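Local coordinates for phenol hydroxylase component phN (Pseudomonas stutzeri, PDB 3U52), which is probably the large diiron-bearing subunit of a bacterial multicomponent monooxygenase that hydroxylates phenol, at residues 289-301 with 318-331. Residues are numbered along the deposited sequence; the frame is centred on the assembly and turned at random.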
loop_
_atom_site.group_PDB
_atom_site.type_symbol
_atom_site.label_atom_id
_atom_site.label_comp_id
_atom_site.label_asym_id
_atom_site.label_seq_id
_atom_site.Cartn_x
_atom_site.Cartn_y
_atom_site.Cartn_z
ATOM N N MET A 289 9.858 -6.276 26.367
ATOM C CA MET A 289 10.200 -7.254 27.395
ATOM C C MET A 289 11.652 -6.943 27.722
ATOM O O MET A 289 12.267 -6.112 27.032
ATOM C CB MET A 289 10.049 -8.690 26.904
ATOM C CG MET A 289 11.050 -9.116 25.843
ATOM S SD MET A 289 10.655 -10.699 25.035
ATOM C CE MET A 289 10.415 -10.003 23.392
ATOM N N SER A 290 12.183 -7.539 28.774
ATOM C CA SER A 290 13.569 -7.244 29.099
ATOM C C SER A 290 14.464 -8.165 28.289
ATOM O O SER A 290 13.997 -9.201 27.783
ATOM C CB SER A 290 13.825 -7.457 30.585
ATOM O OG SER A 290 13.613 -8.825 30.938
ATOM N N TRP A 291 15.757 -7.836 28.197
ATOM C CA TRP A 291 16.713 -8.753 27.565
ATOM C C TRP A 291 16.702 -10.090 28.287
ATOM O O TRP A 291 16.745 -11.166 27.680
ATOM C CB TRP A 291 18.132 -8.182 27.608
ATOM C CG TRP A 291 19.168 -9.228 27.233
ATOM C CD1 TRP A 291 20.013 -9.860 28.060
ATOM C CD2 TRP A 291 19.430 -9.736 25.912
ATOM N NE1 TRP A 291 20.806 -10.755 27.351
ATOM C CE2 TRP A 291 20.464 -10.686 26.025
ATOM C CE3 TRP A 291 18.876 -9.486 24.647
ATOM C CZ2 TRP A 291 20.977 -11.378 24.911
ATOM C CZ3 TRP A 291 19.385 -10.160 23.545
ATOM C CH2 TRP A 291 20.425 -11.088 23.683
ATOM N N SER A 292 16.627 -10.048 29.608
ATOM C CA SER A 292 16.666 -11.273 30.379
ATOM C C SER A 292 15.465 -12.232 29.985
ATOM O O SER A 292 15.631 -13.449 29.746
ATOM C CB SER A 292 16.616 -10.861 31.852
ATOM O OG SER A 292 16.507 -12.026 32.627
ATOM N N GLU A 293 14.272 -11.663 29.831
ATOM C CA GLU A 293 13.101 -12.429 29.394
ATOM C C GLU A 293 13.236 -12.937 27.957
ATOM O O GLU A 293 12.803 -14.048 27.670
ATOM C CB GLU A 293 11.818 -11.571 29.483
ATOM C CG GLU A 293 11.253 -11.397 30.913
ATOM C CD GLU A 293 10.247 -10.250 31.046
ATOM O OE1 GLU A 293 10.213 -9.333 30.184
ATOM O OE2 GLU A 293 9.468 -10.269 32.036
ATOM N N ALA A 294 13.724 -12.096 27.036
ATOM C CA ALA A 294 13.987 -12.517 25.658
ATOM C C ALA A 294 15.013 -13.659 25.573
ATOM O O ALA A 294 14.800 -14.647 24.858
ATOM C CB ALA A 294 14.453 -11.299 24.812
ATOM N N TRP A 295 16.124 -13.542 26.295
ATOM C CA TRP A 295 17.120 -14.620 26.332
ATOM C C TRP A 295 16.536 -15.946 26.840
ATOM O O TRP A 295 16.787 -17.035 26.276
ATOM C CB TRP A 295 18.339 -14.263 27.213
ATOM C CG TRP A 295 19.425 -15.267 27.069
ATOM C CD1 TRP A 295 19.756 -16.277 27.974
ATOM C CD2 TRP A 295 20.353 -15.403 25.973
ATOM N NE1 TRP A 295 20.827 -17.021 27.477
ATOM C CE2 TRP A 295 21.200 -16.518 26.264
ATOM C CE3 TRP A 295 20.548 -14.706 24.753
ATOM C CZ2 TRP A 295 22.235 -16.929 25.389
ATOM C CZ3 TRP A 295 21.571 -15.151 23.866
ATOM C CH2 TRP A 295 22.391 -16.244 24.201
ATOM N N GLU A 296 15.801 -15.848 27.941
ATOM C CA GLU A 296 15.193 -16.993 28.570
ATOM C C GLU A 296 14.196 -17.739 27.662
ATOM O O GLU A 296 14.165 -18.982 27.619
ATOM C CB GLU A 296 14.506 -16.484 29.820
ATOM C CG GLU A 296 14.195 -17.564 30.816
ATOM C CD GLU A 296 13.808 -16.982 32.184
ATOM O OE1 GLU A 296 12.866 -17.547 32.790
ATOM O OE2 GLU A 296 14.415 -15.959 32.623
ATOM N N VAL A 297 13.381 -17.000 26.927
ATOM C CA VAL A 297 12.420 -17.624 26.035
ATOM C C VAL A 297 13.066 -18.093 24.743
ATOM O O VAL A 297 12.909 -19.239 24.337
ATOM C CB VAL A 297 11.251 -16.643 25.750
ATOM C CG1 VAL A 297 10.263 -17.226 24.691
ATOM C CG2 VAL A 297 10.557 -16.326 27.079
ATOM N N TYR A 298 13.809 -17.216 24.086
ATOM C CA TYR A 298 14.269 -17.528 22.752
ATOM C C TYR A 298 15.495 -18.414 22.738
ATOM O O TYR A 298 15.656 -19.207 21.829
ATOM C CB TYR A 298 14.467 -16.258 21.914
ATOM C CG TYR A 298 13.157 -15.557 21.743
ATOM C CD1 TYR A 298 12.923 -14.332 22.341
ATOM C CD2 TYR A 298 12.126 -16.150 21.016
ATOM C CE1 TYR A 298 11.694 -13.699 22.198
ATOM C CE2 TYR A 298 10.901 -15.539 20.871
ATOM C CZ TYR A 298 10.686 -14.317 21.462
ATOM O OH TYR A 298 9.454 -13.695 21.317
ATOM N N TYR A 299 16.360 -18.290 23.728
ATOM C CA TYR A 299 17.500 -19.161 23.740
ATOM C C TYR A 299 17.318 -20.250 24.759
ATOM O O TYR A 299 17.446 -21.424 24.406
ATOM C CB TYR A 299 18.860 -18.436 23.972
ATOM C CG TYR A 299 19.972 -19.464 23.954
ATOM C CD1 TYR A 299 20.495 -19.988 25.148
ATOM C CD2 TYR A 299 20.429 -19.996 22.732
ATOM C CE1 TYR A 299 21.444 -21.003 25.130
ATOM C CE2 TYR A 299 21.372 -21.003 22.713
ATOM C CZ TYR A 299 21.863 -21.511 23.898
ATOM O OH TYR A 299 22.854 -22.493 23.825
ATOM N N GLU A 300 17.073 -19.930 26.021
ATOM C CA GLU A 300 17.101 -21.025 27.015
ATOM C C GLU A 300 15.994 -22.089 26.742
ATOM O O GLU A 300 16.268 -23.284 26.745
ATOM C CB GLU A 300 17.051 -20.502 28.452
ATOM C CG GLU A 300 18.350 -19.803 28.855
ATOM C CD GLU A 300 18.319 -19.267 30.272
ATOM O OE1 GLU A 300 18.748 -18.116 30.488
ATOM O OE2 GLU A 300 17.846 -19.995 31.161
ATOM N N GLN A 301 14.776 -21.648 26.440
ATOM C CA GLN A 301 13.677 -22.582 26.184
ATOM C C GLN A 301 13.727 -23.155 24.790
ATOM O O GLN A 301 13.879 -24.377 24.615
ATOM C CB GLN A 301 12.332 -21.911 26.494
ATOM C CG GLN A 301 12.179 -21.675 28.018
ATOM C CD GLN A 301 10.925 -20.909 28.445
ATOM O OE1 GLN A 301 10.047 -20.536 27.627
ATOM N NE2 GLN A 301 10.835 -20.664 29.755
ATOM N N PRO A 318 26.169 -25.526 23.169
ATOM C CA PRO A 318 27.422 -24.749 23.039
ATOM C C PRO A 318 28.202 -24.535 24.348
ATOM O O PRO A 318 27.623 -24.339 25.430
ATOM C CB PRO A 318 26.959 -23.380 22.466
ATOM C CG PRO A 318 25.605 -23.635 21.945
ATOM C CD PRO A 318 24.989 -24.760 22.699
ATOM N N LYS A 319 29.518 -24.591 24.224
ATOM C CA LYS A 319 30.444 -24.298 25.331
ATOM C C LYS A 319 30.202 -22.872 25.862
ATOM O O LYS A 319 29.963 -21.940 25.081
ATOM C CB LYS A 319 31.862 -24.466 24.755
ATOM C CG LYS A 319 32.993 -24.452 25.713
ATOM C CD LYS A 319 34.248 -24.952 25.018
ATOM C CE LYS A 319 34.635 -24.026 23.894
ATOM N NZ LYS A 319 36.008 -24.300 23.396
ATOM N N TYR A 320 30.251 -22.702 27.189
ATOM C CA TYR A 320 29.954 -21.418 27.856
ATOM C C TYR A 320 28.502 -20.925 27.726
ATOM O O TYR A 320 28.259 -19.783 28.056
ATOM C CB TYR A 320 30.927 -20.249 27.486
ATOM C CG TYR A 320 32.380 -20.654 27.566
ATOM C CD1 TYR A 320 33.166 -20.730 26.422
ATOM C CD2 TYR A 320 32.946 -21.024 28.780
ATOM C CE1 TYR A 320 34.480 -21.180 26.496
ATOM C CE2 TYR A 320 34.254 -21.441 28.861
ATOM C CZ TYR A 320 35.009 -21.527 27.734
ATOM O OH TYR A 320 36.324 -21.946 27.861
ATOM N N GLN A 321 27.543 -21.748 27.301
ATOM C CA GLN A 321 26.178 -21.218 27.253
ATOM C C GLN A 321 25.743 -20.824 28.671
ATOM O O GLN A 321 25.009 -19.870 28.809
ATOM C CB GLN A 321 25.165 -22.169 26.582
ATOM C CG GLN A 321 24.770 -23.337 27.440
ATOM C CD GLN A 321 23.551 -24.082 26.948
ATOM O OE1 GLN A 321 22.960 -23.772 25.909
ATOM N NE2 GLN A 321 23.169 -25.098 27.701
ATOM N N ASP A 322 26.244 -21.519 29.714
ATOM C CA ASP A 322 25.983 -21.123 31.128
ATOM C C ASP A 322 26.433 -19.722 31.519
ATOM O O ASP A 322 25.792 -19.052 32.329
ATOM C CB ASP A 322 26.586 -22.109 32.150
ATOM C CG ASP A 322 28.126 -22.399 31.931
ATOM O OD1 ASP A 322 28.583 -22.924 30.826
ATOM O OD2 ASP A 322 28.883 -22.166 32.925
ATOM N N VAL A 323 27.578 -19.316 30.978
ATOM C CA VAL A 323 28.120 -17.992 31.218
ATOM C C VAL A 323 27.151 -16.979 30.586
ATOM O O VAL A 323 26.886 -15.937 31.173
ATOM C CB VAL A 323 29.562 -17.866 30.636
ATOM C CG1 VAL A 323 30.057 -16.480 30.770
ATOM C CG2 VAL A 323 30.548 -18.835 31.324
ATOM N N ALA A 324 26.634 -17.282 29.386
ATOM C CA ALA A 324 25.734 -16.377 28.655
ATOM C C ALA A 324 24.369 -16.302 29.380
ATOM O O ALA A 324 23.754 -15.211 29.498
ATOM C CB ALA A 324 25.571 -16.863 27.217
ATOM N N ASN A 325 23.879 -17.453 29.852
ATOM C CA ASN A 325 22.588 -17.484 30.638
ATOM C C ASN A 325 22.675 -16.596 31.863
ATOM O O ASN A 325 21.822 -15.765 32.075
ATOM C CB ASN A 325 22.176 -18.911 31.034
ATOM C CG ASN A 325 21.924 -19.774 29.830
ATOM O OD1 ASN A 325 21.830 -19.265 28.694
ATOM N ND2 ASN A 325 21.820 -21.088 30.042
ATOM N N ASP A 326 23.767 -16.724 32.615
ATOM C CA ASP A 326 24.056 -15.849 33.737
ATOM C C ASP A 326 24.285 -14.343 33.393
ATOM O O ASP A 326 23.891 -13.487 34.163
ATOM C CB ASP A 326 25.278 -16.372 34.496
ATOM C CG ASP A 326 25.519 -15.592 35.777
ATOM O OD1 ASP A 326 24.797 -15.866 36.767
ATOM O OD2 ASP A 326 26.416 -14.691 35.795
ATOM N N ALA A 327 24.882 -14.022 32.230
ATOM C CA ALA A 327 25.140 -12.614 31.861
ATOM C C ALA A 327 23.862 -11.841 31.536
ATOM O O ALA A 327 23.875 -10.614 31.480
ATOM C CB ALA A 327 26.133 -12.499 30.661
ATOM N N LYS A 328 22.767 -12.544 31.308
ATOM C CA LYS A 328 21.523 -11.886 30.935
ATOM C C LYS A 328 21.072 -10.890 32.010
ATOM O O LYS A 328 20.357 -9.914 31.693
ATOM C CB LYS A 328 20.407 -12.915 30.591
ATOM C CG LYS A 328 19.741 -13.575 31.829
ATOM C CD LYS A 328 18.740 -14.612 31.381
ATOM C CE LYS A 328 18.166 -15.389 32.585
ATOM N NZ LYS A 328 18.901 -16.642 32.789
ATOM N N HIS A 329 21.509 -11.105 33.265
ATOM C CA HIS A 329 21.149 -10.191 34.365
ATOM C C HIS A 329 21.992 -8.882 34.377
ATOM O O HIS A 329 21.731 -7.984 35.178
ATOM C CB HIS A 329 21.245 -10.897 35.714
ATOM C CG HIS A 329 20.418 -12.138 35.786
ATOM N ND1 HIS A 329 19.039 -12.114 35.730
ATOM C CD2 HIS A 329 20.769 -13.441 35.877
ATOM C CE1 HIS A 329 18.575 -13.355 35.785
ATOM N NE2 HIS A 329 19.607 -14.177 35.883
ATOM N N HIS A 330 23.008 -8.816 33.506
ATOM C CA HIS A 330 24.068 -7.769 33.596
ATOM C C HIS A 330 24.301 -7.044 32.282
ATOM O O HIS A 330 24.575 -5.841 32.255
ATOM C CB HIS A 330 25.386 -8.436 34.009
ATOM C CG HIS A 330 25.400 -8.909 35.439
ATOM N ND1 HIS A 330 25.481 -8.041 36.509
ATOM C CD2 HIS A 330 25.324 -10.149 35.969
ATOM C CE1 HIS A 330 25.469 -8.731 37.635
ATOM N NE2 HIS A 330 25.383 -10.012 37.334
ATOM N N LEU A 331 24.161 -7.790 31.185
ATOM C CA LEU A 331 24.602 -7.361 29.833
ATOM C C LEU A 331 24.152 -5.961 29.388
ATOM O O LEU A 331 24.986 -5.104 29.024
ATOM C CB LEU A 331 24.098 -8.350 28.814
ATOM C CG LEU A 331 25.019 -8.649 27.674
ATOM C CD1 LEU A 331 26.391 -9.220 28.206
ATOM C CD2 LEU A 331 24.304 -9.730 26.857
HETATM O O HOH W 1 22.261 -13.388 27.837
#
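Lys328 NZ is gripped by two acceptors: Glu300 OE1, 2.7 Å away, which takes it as a salt bridge on its syn lone pair, and the backbone oxygen Asn325 O, which it meets from above the carbonyl plane. With CG lodged between backbone N and carbonyl carbon (chi1 78°), the lysine runs out past Ser292, CD lying 3.6 Å from Ser292 OG, before bending at its last torsion. The Glu300 carboxylate stacks on the Asn325 amide, their planes 24° apart. Asn325 OD1 accepts a nearly straight bond from Trp295 NE1 (2.7 Å, 173°), lying almost in the indole plane. Ala324 CB packs 3.8 Å from Trp295 CZ2, while a water joins Trp291 NE1 to Ala324 O. An alanine in place of Lys328 would probably leave the Glu300 carboxylate without its cationic mate and open a gap beside Ser292. Trp295 meets Phe270, and Tyr299 meets Phe266, both on helix 254-283. Helix 291-301 is thus tied to segment 318-331, whose helix 321-327 runs roughly antiparallel to it. Held by a carboxylate and a backbone carbonyl, with Glu296 OE2 4.5 Å from NZ, the buried Lys328 ammonium would probably stay charged.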